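Local structure of potential RNA-dependent RNA polymerase (Human picobirnavirus, 5I62) at residues 128-133 against 156-161; 152-157 against 206-211; 256-261 against 368-373; 339-344 against 374-379; 439-444 against 477-482. The protein synthesises RNA on an RNA template from nucleoside triphosphates, serving both transcription and replication of a double-stranded RNA virus genome. All blocks are in the same frame, centred on the assembly; numbering follows the deposited sequence.

Contact 1 of 5, residues 128-133 against 156-161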
# COMPACT_ATOMS: atom_id res chain seq x y z
N SER A 128 10.77 2.02 22.80
CA SER A 128 10.54 0.85 23.64
C SER A 128 9.30 0.10 23.16
O SER A 128 8.44 0.66 22.48
CB SER A 128 10.35 1.26 25.11
OG SER A 128 9.12 1.93 25.24
N GLU A 129 9.22 -1.17 23.54
CA GLU A 129 8.05 -1.96 23.16
C GLU A 129 6.77 -1.32 23.67
O GLU A 129 5.76 -1.27 22.95
CB GLU A 129 8.20 -3.41 23.64
CG GLU A 129 9.29 -4.13 22.87
CD GLU A 129 9.45 -5.60 23.19
OE1 GLU A 129 8.76 -6.13 24.09
OE2 GLU A 129 10.29 -6.24 22.51
N VAL A 130 6.79 -0.79 24.90
CA VAL A 130 5.57 -0.21 25.47
C VAL A 130 5.17 1.04 24.69
O VAL A 130 3.99 1.21 24.34
CB VAL A 130 5.77 0.12 26.96
CG1 VAL A 130 4.56 0.89 27.49
CG2 VAL A 130 5.96 -1.14 27.77
N ASN A 131 6.13 1.93 24.43
CA ASN A 131 5.81 3.15 23.70
C ASN A 131 5.35 2.82 22.28
O ASN A 131 4.39 3.43 21.77
CB ASN A 131 7.01 4.09 23.70
CG ASN A 131 7.33 4.62 25.09
OD1 ASN A 131 6.43 4.77 25.92
ND2 ASN A 131 8.61 4.89 25.36
N THR A 132 5.99 1.83 21.66
CA THR A 132 5.60 1.41 20.31
C THR A 132 4.17 0.88 20.29
O THR A 132 3.36 1.26 19.43
CB THR A 132 6.57 0.34 19.80
OG1 THR A 132 7.90 0.86 19.81
CG2 THR A 132 6.20 -0.11 18.41
N VAL A 133 3.84 -0.03 21.21
CA VAL A 133 2.48 -0.56 21.30
C VAL A 133 1.48 0.57 21.51
O VAL A 133 0.38 0.54 20.95
CB VAL A 133 2.38 -1.62 22.41
CG1 VAL A 133 0.91 -2.00 22.67
CG2 VAL A 133 3.20 -2.85 22.07
N LYS A 156 -0.35 -10.19 27.33
CA LYS A 156 0.21 -11.51 27.05
C LYS A 156 1.36 -11.48 26.05
O LYS A 156 2.04 -12.50 25.87
CB LYS A 156 -0.88 -12.44 26.52
CG LYS A 156 -2.02 -12.69 27.49
CD LYS A 156 -2.90 -13.81 26.97
CE LYS A 156 -4.36 -13.41 26.96
NZ LYS A 156 -5.19 -14.34 26.12
N THR A 157 1.57 -10.36 25.37
CA THR A 157 2.53 -10.28 24.27
C THR A 157 3.85 -9.65 24.68
O THR A 157 4.92 -10.17 24.34
CB THR A 157 1.92 -9.51 23.09
OG1 THR A 157 0.74 -10.17 22.66
CG2 THR A 157 2.90 -9.45 21.90
N ILE A 158 3.80 -8.54 25.40
CA ILE A 158 5.03 -7.86 25.81
C ILE A 158 5.36 -8.15 27.28
O ILE A 158 4.47 -8.39 28.07
CB ILE A 158 4.94 -6.35 25.55
CG1 ILE A 158 3.79 -5.72 26.33
CG2 ILE A 158 4.77 -6.08 24.05
CD1 ILE A 158 3.76 -4.18 26.21
N PRO A 159 6.66 -8.15 27.65
CA PRO A 159 7.79 -7.93 26.74
C PRO A 159 8.01 -9.14 25.83
O PRO A 159 7.68 -10.27 26.22
CB PRO A 159 8.97 -7.72 27.69
CG PRO A 159 8.62 -8.59 28.86
CD PRO A 159 7.12 -8.42 29.02
N CYS A 160 8.53 -8.90 24.64
CA CYS A 160 8.72 -9.96 23.66
C CYS A 160 10.10 -9.85 23.02
O CYS A 160 10.71 -8.79 22.99
CB CYS A 160 7.62 -9.95 22.58
SG CYS A 160 7.45 -8.42 21.63
N ASP A 161 10.57 -11.00 22.55
CA ASP A 161 11.83 -11.15 21.85
C ASP A 161 11.56 -12.10 20.70
O ASP A 161 10.99 -13.17 20.92
CB ASP A 161 12.91 -11.72 22.79
CG ASP A 161 14.26 -11.90 22.10
OD1 ASP A 161 14.61 -11.08 21.23
OD2 ASP A 161 14.98 -12.86 22.45
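Glu129 and Pro159 mark the closest backbone approach here, their CA atoms 7.0 Å apart where the first turn of helix 129-135 faces the bend that leads from helix 150-157 into strand 160-165. A cis peptide bond before Pro159 helps turn the chain there, and proline is the residue that tolerates such a bond most readily. At the helix start Ser128 is the N-cap, its OG accepting from Asn131 N at 3.1 Å.

Glu129 spans the distance with its long side chain, CG anti to its carbonyl carbon (chi1 -69°) and CD extended beyond it, bringing the carboxylate up to Cys160. Its OE1 accepts from Cys160 N at 2.8 Å, nearly straight at 162°, through the syn lone pair, while OE2 lies 2.6 Å from Cys160 O. Cys160 SG stands 3.6 Å from Glu129 OE1. Beside the carboxylate contact, branched aliphatic residues fill in: Ile158 presents CD1 to Val130 CG2, crossing it at about a right angle, and CG2 to Val133 CG2, each pair at 4.1 Å.

The bond to Glu129 suits an outer strand. Pro159 and Asp161 make their backbone bonds with Asn174 and Arg172, towards strand 168-173, so Cys160 N turns to the other edge and finds a carboxylate instead of a strand. In this region, probably part of the polymerase fingers, residues of helix 208-228 pack against the contact, Gln216 touching Glu129 and Ile212 touching Val133.

Contact 2 of 5, residues 152-157 against 206-211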
# COMPACT_ATOMS: atom_id res chain seq x y z
N ALA A 152 -6.69 -6.84 23.04
CA ALA A 152 -7.02 -7.89 23.99
C ALA A 152 -5.81 -8.65 24.51
O ALA A 152 -5.91 -9.31 25.54
CB ALA A 152 -8.00 -8.87 23.35
N VAL A 153 -4.67 -8.61 23.81
CA VAL A 153 -3.58 -9.53 24.10
C VAL A 153 -2.27 -8.81 24.40
O VAL A 153 -1.22 -9.45 24.48
CB VAL A 153 -3.41 -10.56 22.97
CG1 VAL A 153 -4.65 -11.45 22.86
CG2 VAL A 153 -3.09 -9.84 21.60
N VAL A 154 -2.31 -7.49 24.59
CA VAL A 154 -1.08 -6.73 24.83
C VAL A 154 -0.32 -7.31 26.02
O VAL A 154 0.90 -7.55 25.95
CB VAL A 154 -1.39 -5.24 25.04
CG1 VAL A 154 -0.16 -4.52 25.54
CG2 VAL A 154 -1.88 -4.60 23.75
N SER A 155 -1.04 -7.56 27.13
CA SER A 155 -0.36 -7.98 28.35
C SER A 155 0.22 -9.37 28.20
O SER A 155 1.20 -9.70 28.87
CB SER A 155 -1.33 -7.93 29.54
OG SER A 155 -2.40 -8.85 29.34
N LYS A 156 -0.35 -10.19 27.33
CA LYS A 156 0.21 -11.51 27.05
C LYS A 156 1.36 -11.48 26.05
O LYS A 156 2.04 -12.50 25.87
CB LYS A 156 -0.88 -12.44 26.52
CG LYS A 156 -2.02 -12.69 27.49
CD LYS A 156 -2.90 -13.81 26.97
CE LYS A 156 -4.36 -13.41 26.96
NZ LYS A 156 -5.19 -14.34 26.12
N THR A 157 1.57 -10.36 25.37
CA THR A 157 2.53 -10.28 24.27
C THR A 157 3.85 -9.65 24.68
O THR A 157 4.92 -10.17 24.34
CB THR A 157 1.92 -9.51 23.09
OG1 THR A 157 0.74 -10.17 22.66
CG2 THR A 157 2.90 -9.45 21.90
N PHE A 206 1.15 -10.62 10.06
CA PHE A 206 2.30 -10.92 10.91
C PHE A 206 1.88 -11.09 12.37
O PHE A 206 0.91 -10.49 12.81
CB PHE A 206 3.33 -9.79 10.84
CG PHE A 206 4.37 -9.98 9.78
CD1 PHE A 206 4.00 -10.24 8.47
CD2 PHE A 206 5.71 -9.89 10.08
CE1 PHE A 206 4.95 -10.40 7.47
CE2 PHE A 206 6.68 -10.05 9.09
CZ PHE A 206 6.29 -10.32 7.78
N PRO A 207 2.63 -11.89 13.13
CA PRO A 207 2.44 -11.94 14.58
C PRO A 207 2.63 -10.56 15.19
O PRO A 207 3.54 -9.82 14.83
CB PRO A 207 3.52 -12.91 15.07
CG PRO A 207 3.90 -13.72 13.86
CD PRO A 207 3.75 -12.75 12.70
N PHE A 208 1.75 -10.24 16.14
CA PHE A 208 1.83 -9.01 16.91
C PHE A 208 3.25 -8.78 17.45
O PHE A 208 3.80 -7.68 17.33
CB PHE A 208 0.80 -9.09 18.06
CG PHE A 208 0.50 -7.77 18.76
CD1 PHE A 208 0.84 -6.55 18.20
CD2 PHE A 208 -0.15 -7.78 20.01
CE1 PHE A 208 0.55 -5.36 18.86
CE2 PHE A 208 -0.43 -6.60 20.67
CZ PHE A 208 -0.08 -5.38 20.10
N ALA A 209 3.86 -9.82 18.04
CA ALA A 209 5.20 -9.67 18.62
C ALA A 209 6.23 -9.24 17.58
O ALA A 209 7.09 -8.39 17.85
CB ALA A 209 5.64 -10.98 19.30
N VAL A 210 6.17 -9.82 16.38
CA VAL A 210 7.10 -9.41 15.32
C VAL A 210 6.85 -7.96 14.93
O VAL A 210 7.79 -7.16 14.82
CB VAL A 210 7.02 -10.34 14.10
CG1 VAL A 210 7.97 -9.84 12.96
CG2 VAL A 210 7.36 -11.78 14.48
N ASN A 211 5.58 -7.60 14.71
CA ASN A 211 5.26 -6.23 14.31
C ASN A 211 5.69 -5.21 15.37
O ASN A 211 6.20 -4.14 15.03
CB ASN A 211 3.76 -6.10 14.02
CG ASN A 211 3.39 -6.50 12.61
OD1 ASN A 211 4.23 -6.52 11.70
ND2 ASN A 211 2.13 -6.82 12.42
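Phe208 carries a buried, mainly apolar packing contact, with no polar bond between the two segments, that joins the kinked, weakly bonded end of helix 150-157 to the first turn of helix 208-228, just after Pro207 at its N-cap position. CG of Phe208 stands anti to the backbone N (chi1 -166°), and the ring reaches across to three residues of the other helix. Val154 CG2 meets its edge near the ring plane, 3.9 Å from Phe208 CE2. Val153 CG2 comes in obliquely, also 3.9 Å from CD2 of Phe208.

Between these two helices the chain runs largely as strands, the antiparallel meander 160-165, 168-173, 176-189 and 199-205, probably belonging to the fingers of the right-hand polymerase fold. Ala209 touches Cys160 and Val162 of that sheet, and Val210 touches Cys169 and Met171.

Thr157 suits its buried place because its hydroxyl has a partner in its own helix: OG1 donates to Val153 O at 2.8 Å, from above the carbonyl plane. The same OG1 lies 3.7 Å from Phe208 CD2, and the threonine crosses the aromatic side chain at about a right angle. Its methyl, CG2, is left to pack 4.1 Å from Ala209 CB, where a small residue lets the backbones approach to 6.3 Å between Thr157 CA and Ala209 CA.

Contact 3 of 5, residues 256-261 against 368-373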
# COMPACT_ATOMS: atom_id res chain seq x y z
N VAL A 256 12.25 13.59 -20.61
CA VAL A 256 10.94 13.08 -20.24
C VAL A 256 10.92 12.86 -18.73
O VAL A 256 11.96 12.80 -18.06
CB VAL A 256 10.60 11.77 -20.98
CG1 VAL A 256 10.50 12.00 -22.49
CG2 VAL A 256 11.62 10.70 -20.65
N VAL A 257 9.72 12.73 -18.20
CA VAL A 257 9.50 12.15 -16.88
C VAL A 257 9.12 10.69 -17.10
O VAL A 257 8.36 10.39 -18.01
CB VAL A 257 8.40 12.91 -16.13
CG1 VAL A 257 8.08 12.24 -14.80
CG2 VAL A 257 8.82 14.34 -15.93
N VAL A 258 9.68 9.79 -16.29
CA VAL A 258 9.38 8.37 -16.39
C VAL A 258 8.59 7.95 -15.16
O VAL A 258 9.02 8.17 -14.03
CB VAL A 258 10.66 7.53 -16.52
CG1 VAL A 258 10.30 6.03 -16.53
CG2 VAL A 258 11.44 7.91 -17.77
N CYS A 259 7.43 7.34 -15.39
CA CYS A 259 6.62 6.76 -14.33
C CYS A 259 6.81 5.25 -14.40
O CYS A 259 6.39 4.62 -15.38
CB CYS A 259 5.15 7.13 -14.48
SG CYS A 259 4.88 8.89 -14.71
N THR A 260 7.43 4.68 -13.38
CA THR A 260 7.85 3.30 -13.44
C THR A 260 6.74 2.39 -12.93
O THR A 260 5.81 2.82 -12.26
CB THR A 260 9.13 3.08 -12.64
OG1 THR A 260 8.99 3.68 -11.35
CG2 THR A 260 10.32 3.74 -13.35
N ASP A 261 6.89 1.10 -13.22
CA ASP A 261 5.96 0.14 -12.65
C ASP A 261 6.66 -1.20 -12.50
O ASP A 261 7.34 -1.65 -13.43
CB ASP A 261 4.75 0.02 -13.56
CG ASP A 261 3.75 -0.98 -13.04
OD1 ASP A 261 2.79 -0.63 -12.37
OD2 ASP A 261 3.98 -2.18 -13.21
N ILE A 368 17.34 10.57 -19.45
CA ILE A 368 16.62 9.38 -19.00
C ILE A 368 15.72 8.83 -20.10
O ILE A 368 15.12 9.57 -20.87
CB ILE A 368 15.80 9.70 -17.74
CG1 ILE A 368 15.11 8.45 -17.19
CG2 ILE A 368 14.73 10.77 -18.02
CD1 ILE A 368 14.42 8.75 -15.87
N SER A 369 15.63 7.50 -20.16
CA SER A 369 14.63 6.82 -20.96
C SER A 369 14.02 5.68 -20.14
O SER A 369 14.62 5.22 -19.17
CB SER A 369 15.22 6.29 -22.28
OG SER A 369 16.06 5.17 -22.07
N ALA A 370 12.81 5.26 -20.51
CA ALA A 370 12.16 4.19 -19.76
C ALA A 370 12.93 2.88 -19.89
O ALA A 370 13.03 2.11 -18.93
CB ALA A 370 10.72 4.01 -20.24
N GLU A 371 13.50 2.62 -21.06
CA GLU A 371 14.18 1.34 -21.21
C GLU A 371 15.53 1.36 -20.49
O GLU A 371 15.99 0.32 -20.01
CB GLU A 371 14.32 1.00 -22.69
CG GLU A 371 15.22 1.96 -23.42
CD GLU A 371 14.50 3.24 -23.88
OE1 GLU A 371 13.27 3.39 -23.59
OE2 GLU A 371 15.14 4.12 -24.51
N ASP A 372 16.18 2.53 -20.40
CA ASP A 372 17.38 2.61 -19.56
C ASP A 372 17.04 2.37 -18.09
O ASP A 372 17.77 1.65 -17.39
CB ASP A 372 18.05 3.97 -19.70
CG ASP A 372 18.81 4.13 -21.01
OD1 ASP A 372 18.95 3.13 -21.75
OD2 ASP A 372 19.29 5.25 -21.27
N VAL A 373 16.00 3.02 -17.59
CA VAL A 373 15.59 2.80 -16.20
C VAL A 373 15.28 1.33 -15.99
O VAL A 373 15.73 0.71 -15.02
CB VAL A 373 14.39 3.70 -15.84
CG1 VAL A 373 13.80 3.29 -14.49
CG2 VAL A 373 14.80 5.16 -15.80
O HOH W 1 14.84 12.13 -21.45
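Val258 and Ala370 bring strand 257-261 and the start of helix 370-378 to 6.0 Å between their CA atoms, and Val256 is nearest Ile368, at the start of both segments. This is the helix-on-sheet packing of the polymerase palm, whose strand order 2-3-1-4 matches the RRM-like core of the family. The strand matches motif A, with Asp261 apparently opening the D-x4-D signature, while the helix, following the hairpin 355-357 and 360-363 that matches motif C, probably corresponds to motif D.

Val258 and Thr260, both beta-branched, turn their CB atoms to the helix. Val258 CG2 nestles against the end of Ile368, 3.6 Å from its CD1 and 3.8 Å from its CG1. Ile368 can deliver that tip because CG1 is anti to the backbone N (chi1 -176°) and CD1 continues the extended chain. Its other branch, CG2, turns back to Val256 O at 3.4 Å. The small Ala370 gives the sheet space to come close, its CB 4.2 Å from Val258 CG1. One turn on, Val373 CG1 meets Thr260 CG2 at 3.7 Å, crossing at about a right angle, while Thr260 OG1 makes a weak bond to Gly361 O.

Leu363 and Val391, from the strands on either side of 257-261, extend the apolar layer. Ser369 caps the helix, OG accepting from Asp372 N at 155°. At the partly exposed end one water joins the segments, accepting from Val256 N at 3.1 Å and donating to Ile368 O at 2.6 Å.

Contact 4 of 5, residues 339-344 against 374-379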
# COMPACT_ATOMS: atom_id res chain seq x y z
N GLN A 339 16.76 4.60 -8.06
CA GLN A 339 16.64 5.82 -8.84
C GLN A 339 17.99 6.51 -8.97
O GLN A 339 18.39 6.94 -10.06
CB GLN A 339 15.60 6.76 -8.21
CG GLN A 339 14.17 6.17 -8.18
CD GLN A 339 13.12 7.20 -7.75
OE1 GLN A 339 13.39 8.06 -6.93
NE2 GLN A 339 11.94 7.14 -8.37
N HIS A 340 18.73 6.62 -7.86
CA HIS A 340 20.06 7.21 -7.92
C HIS A 340 20.96 6.41 -8.85
O HIS A 340 21.73 6.99 -9.64
CB HIS A 340 20.69 7.26 -6.53
CG HIS A 340 20.21 8.41 -5.70
ND1 HIS A 340 20.45 9.73 -6.06
CD2 HIS A 340 19.50 8.46 -4.55
CE1 HIS A 340 19.91 10.53 -5.15
NE2 HIS A 340 19.33 9.78 -4.23
N GLU A 341 20.88 5.08 -8.77
CA GLU A 341 21.77 4.22 -9.55
C GLU A 341 21.51 4.37 -11.04
O GLU A 341 22.45 4.36 -11.84
CB GLU A 341 21.62 2.76 -9.12
CG GLU A 341 22.53 1.81 -9.88
CD GLU A 341 22.19 0.36 -9.60
OE1 GLU A 341 21.03 -0.05 -9.89
OE2 GLU A 341 23.06 -0.36 -9.07
N ALA A 342 20.24 4.51 -11.43
CA ALA A 342 19.94 4.73 -12.84
C ALA A 342 20.64 5.99 -13.36
O ALA A 342 21.24 5.99 -14.44
CB ALA A 342 18.43 4.81 -13.06
N ALA A 343 20.54 7.09 -12.61
CA ALA A 343 21.17 8.34 -13.03
C ALA A 343 22.69 8.20 -13.07
O ALA A 343 23.34 8.56 -14.05
CB ALA A 343 20.77 9.48 -12.09
N ILE A 344 23.25 7.65 -11.99
CA ILE A 344 24.70 7.50 -11.86
C ILE A 344 25.24 6.57 -12.94
O ILE A 344 26.31 6.82 -13.51
CB ILE A 344 25.03 7.00 -10.44
CG1 ILE A 344 24.73 8.08 -9.40
CG2 ILE A 344 26.49 6.52 -10.37
CD1 ILE A 344 24.70 7.55 -7.96
N MET A 374 14.52 0.74 -16.92
CA MET A 374 14.13 -0.66 -16.78
C MET A 374 15.36 -1.57 -16.72
O MET A 374 15.42 -2.47 -15.88
CB MET A 374 13.22 -1.06 -17.94
CG MET A 374 12.22 -2.13 -17.57
SD MET A 374 11.57 -3.02 -18.99
CE MET A 374 13.10 -3.63 -19.69
N GLN A 375 16.33 -1.34 -17.60
CA GLN A 375 17.56 -2.13 -17.59
C GLN A 375 18.32 -1.95 -16.29
O GLN A 375 18.87 -2.92 -15.74
CB GLN A 375 18.46 -1.74 -18.77
CG GLN A 375 18.11 -2.41 -20.10
CD GLN A 375 18.85 -1.80 -21.28
OE1 GLN A 375 20.00 -1.35 -21.15
NE2 GLN A 375 18.19 -1.78 -22.45
N SER A 376 18.40 -0.71 -15.79
CA SER A 376 19.17 -0.45 -14.58
C SER A 376 18.53 -1.09 -13.35
O SER A 376 19.23 -1.57 -12.46
CB SER A 376 19.34 1.05 -14.37
OG SER A 376 20.16 1.33 -13.24
N TYR A 377 17.19 -1.08 -13.29
CA TYR A 377 16.49 -1.68 -12.16
C TYR A 377 16.49 -3.20 -12.24
O TYR A 377 16.75 -3.89 -11.25
CB TYR A 377 15.04 -1.19 -12.12
CG TYR A 377 14.74 0.24 -11.74
CD1 TYR A 377 15.74 1.21 -11.64
CD2 TYR A 377 13.44 0.63 -11.51
CE1 TYR A 377 15.43 2.53 -11.32
CE2 TYR A 377 13.11 1.92 -11.17
CZ TYR A 377 14.11 2.87 -11.08
OH TYR A 377 13.76 4.16 -10.74
N SER A 378 16.15 -3.75 -13.42
CA SER A 378 15.83 -5.17 -13.55
C SER A 378 17.03 -6.06 -13.29
O SER A 378 16.87 -7.22 -12.87
CB SER A 378 15.26 -5.46 -14.93
OG SER A 378 14.01 -4.82 -15.09
N ARG A 379 18.24 -5.57 -13.53
CA ARG A 379 19.44 -6.37 -13.31
C ARG A 379 19.59 -6.82 -11.86
O ARG A 379 20.36 -7.73 -11.58
CB ARG A 379 20.68 -5.59 -13.74
CG ARG A 379 20.88 -4.34 -12.93
CD ARG A 379 22.06 -3.54 -13.44
NE ARG A 379 21.97 -2.12 -13.11
CZ ARG A 379 22.95 -1.24 -13.32
NH1 ARG A 379 24.09 -1.67 -13.85
NH2 ARG A 379 22.79 0.05 -13.02
O HOH W 2 11.26 4.68 -10.08
O HOH W 3 18.93 1.24 -10.89
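Ala342 and Ser376 are where two palm helices press together: helix 327-345, probably the long helix of motif B, and helix 370-378, probably that of motif D. The short segments cross at 127°, their axes 9.2 Å apart at closest approach, and the CA atoms of Ala342 and Ser376 stand 5.5 Å apart. Such closeness calls for small residues. Ser376 OG, anti to its backbone N (chi1 -176°), lies only 3.4 Å from Ala342 CA, and Ala342 CB packs obliquely against CE1 of the Tyr377 ring.

The other side is looser, and Arg379 is partly exposed, though Glu341 is buried. Glu341 and Arg379 reach toward each other tip to tip, but their salt bridge is long, 3.6 Å from Glu341 OE1 to Arg379 NH2, with carboxylate and guanidinium planes 48° apart and Glu341 OE2 over a guanidinium face. Each charge has firmer partners. Glu341 OE1 bonds His380 NE2, and its OE2 takes Asp107 N. Arg379 grips Ser376 side-on, NE donating to Ser376 O at 2.9 Å almost in the guanidinium plane and NH2 to Ser376 OG, which fixes the rotation of the group. A water bridges the segments, accepting from Ser376 OG and donating to Glu341 OE1.

At the far end Gln339 and Tyr377 cross obliquely, both touching Leu363 of the palm sheet. Gln339 NE2 also donates to Gln355 O, and its CG lies 3.3 Å from Tyr377 OH. A water lying in the plane of the tyrosine ring links the pair, 2.6 Å from Tyr377 OH and 3.1 Å from Gln339 NE2.

Contact 5 of 5, residues 439-444 against 477-482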
# COMPACT_ATOMS: atom_id res chain seq x y z
N GLY A 439 -25.27 -0.46 10.11
CA GLY A 439 -25.80 0.87 9.89
C GLY A 439 -25.38 1.45 8.55
O GLY A 439 -24.42 1.02 7.92
N GLU A 440 -26.14 2.47 8.12
CA GLU A 440 -25.87 3.12 6.84
C GLU A 440 -24.88 4.26 6.94
O GLU A 440 -24.34 4.68 5.91
CB GLU A 440 -27.17 3.64 6.21
CG GLU A 440 -28.24 2.58 6.06
CD GLU A 440 -29.61 3.17 5.77
OE1 GLU A 440 -29.68 4.32 5.25
OE2 GLU A 440 -30.62 2.50 6.06
N LYS A 441 -24.62 4.78 8.14
CA LYS A 441 -23.61 5.82 8.28
C LYS A 441 -22.26 5.33 7.77
O LYS A 441 -21.52 6.10 7.14
CB LYS A 441 -23.50 6.26 9.74
CG LYS A 441 -24.59 7.22 10.17
CD LYS A 441 -24.38 7.70 11.59
CE LYS A 441 -25.65 8.34 12.13
NZ LYS A 441 -25.50 8.68 13.57
N MET A 442 -21.91 4.07 8.02
CA MET A 442 -20.61 3.58 7.59
C MET A 442 -20.55 3.46 6.07
O MET A 442 -19.48 3.67 5.47
CB MET A 442 -20.29 2.25 8.28
CG MET A 442 -19.95 2.47 9.77
SD MET A 442 -19.46 1.02 10.72
CE MET A 442 -17.70 0.94 10.37
N VAL A 443 -21.67 3.14 5.42
CA VAL A 443 -21.71 3.17 3.96
C VAL A 443 -21.37 4.57 3.46
O VAL A 443 -20.52 4.75 2.57
CB VAL A 443 -23.09 2.71 3.43
CG1 VAL A 443 -23.14 2.82 1.92
CG2 VAL A 443 -23.39 1.28 3.87
N THR A 444 -22.03 5.58 4.03
CA THR A 444 -21.82 6.96 3.61
C THR A 444 -20.40 7.43 3.88
O THR A 444 -19.81 8.16 3.08
CB THR A 444 -22.82 7.89 4.31
OG1 THR A 444 -24.15 7.46 4.01
CG2 THR A 444 -22.63 9.33 3.85
N LEU A 477 -26.32 14.24 3.30
CA LEU A 477 -27.27 15.34 3.34
C LEU A 477 -28.62 14.90 3.89
O LEU A 477 -29.36 15.71 4.45
CB LEU A 477 -27.45 15.94 1.95
CG LEU A 477 -26.31 16.83 1.44
CD1 LEU A 477 -26.43 17.02 -0.07
CD2 LEU A 477 -26.33 18.17 2.15
N GLY A 478 -28.96 13.62 3.72
CA GLY A 478 -30.20 13.06 4.21
C GLY A 478 -30.10 12.38 5.56
O GLY A 478 -31.04 11.69 5.96
N ILE A 479 -28.99 12.54 6.27
CA ILE A 479 -28.80 11.95 7.59
C ILE A 479 -28.73 13.08 8.60
O ILE A 479 -27.72 13.79 8.68
CB ILE A 479 -27.54 11.06 7.64
CG1 ILE A 479 -27.55 10.05 6.48
CG2 ILE A 479 -27.44 10.34 8.99
CD1 ILE A 479 -26.40 9.03 6.52
N PRO A 480 -29.79 13.30 9.38
CA PRO A 480 -29.83 14.48 10.27
C PRO A 480 -28.62 14.54 11.20
O PRO A 480 -28.25 13.54 11.84
CB PRO A 480 -31.14 14.28 11.04
CG PRO A 480 -32.00 13.43 10.14
CD PRO A 480 -31.02 12.50 9.44
N GLY A 481 -27.99 15.71 11.26
CA GLY A 481 -26.82 15.94 12.08
C GLY A 481 -25.52 15.38 11.53
O GLY A 481 -24.45 15.76 12.01
N PHE A 482 -25.57 14.52 10.51
CA PHE A 482 -24.40 13.74 10.12
C PHE A 482 -23.24 14.64 9.71
O PHE A 482 -22.13 14.54 10.26
CB PHE A 482 -24.77 12.78 9.00
CG PHE A 482 -23.62 11.95 8.52
CD1 PHE A 482 -23.16 10.89 9.29
CD2 PHE A 482 -23.02 12.22 7.31
CE1 PHE A 482 -22.10 10.12 8.85
CE2 PHE A 482 -21.97 11.44 6.86
CZ PHE A 482 -21.51 10.39 7.63
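Phe482 supplies the one aromatic ring of the contact, and two aliphatic groups of helix 441-451 come to it obliquely. Both approach from the same side of the ring plane, Lys441 CG 4.0 Å from both CD1 and CE1 of Phe482, and Thr444 CG2 3.7 Å from Phe482 CE2. Each runs antiparallel to the phenylalanine side chain as it passes. Leu445 and Leu448, farther along the same helix, also touch the Phe482 side chain, so the buried ring packs between the helix and segment 477-482. This is packing of the C-terminal, largely helical part of the chain, probably the thumb of the right-hand polymerase fold.

A type II beta turn from Ile479 to Phe482 presents the two hydrophobic residues together. Pro480 suits its second position, and Gly481 its third, where phi is positive at 77°; Phe482 N closes the turn on Ile479 O at 2.9 Å. Phe482 then sends CG anti to its backbone N (chi1 179°), and Ile479 points its CB the same way, to the helix.

Lysine suits this exposed place because its chain offers methylenes to the apolar side and a charge beyond. It stays extended, Lys441 CE passing 4.1 Å from Ile479 CG2, before NZ forms a salt bridge with Glu489. Thr444 OG1 has a weak hydrogen bond with Thr473 OG1, and it packs 3.7 Å from the Ile479 CD1 methyl.

Overall arrangement
From the N terminus, contact 1 closes the loop between helix 129-135 and the turn into strand 160-165. Contact 2 opens on 152-157, just before that closure, and shares Lys156 and Thr157 with it; it spans the strand meander to reach helix 208-228. The two centres lie 8 Å apart, with Cys160 SG against Ala209 O. Contacts 3 and 4 come next and cross along the chain, tying the palm sheet and helix 327-345 to the two ends of helix 370-378; Thr260 packs on Tyr377 between them. Contact 5 closes last, joining helix 441-451 to a later loop, its centre about 49 Å from that of contact 4.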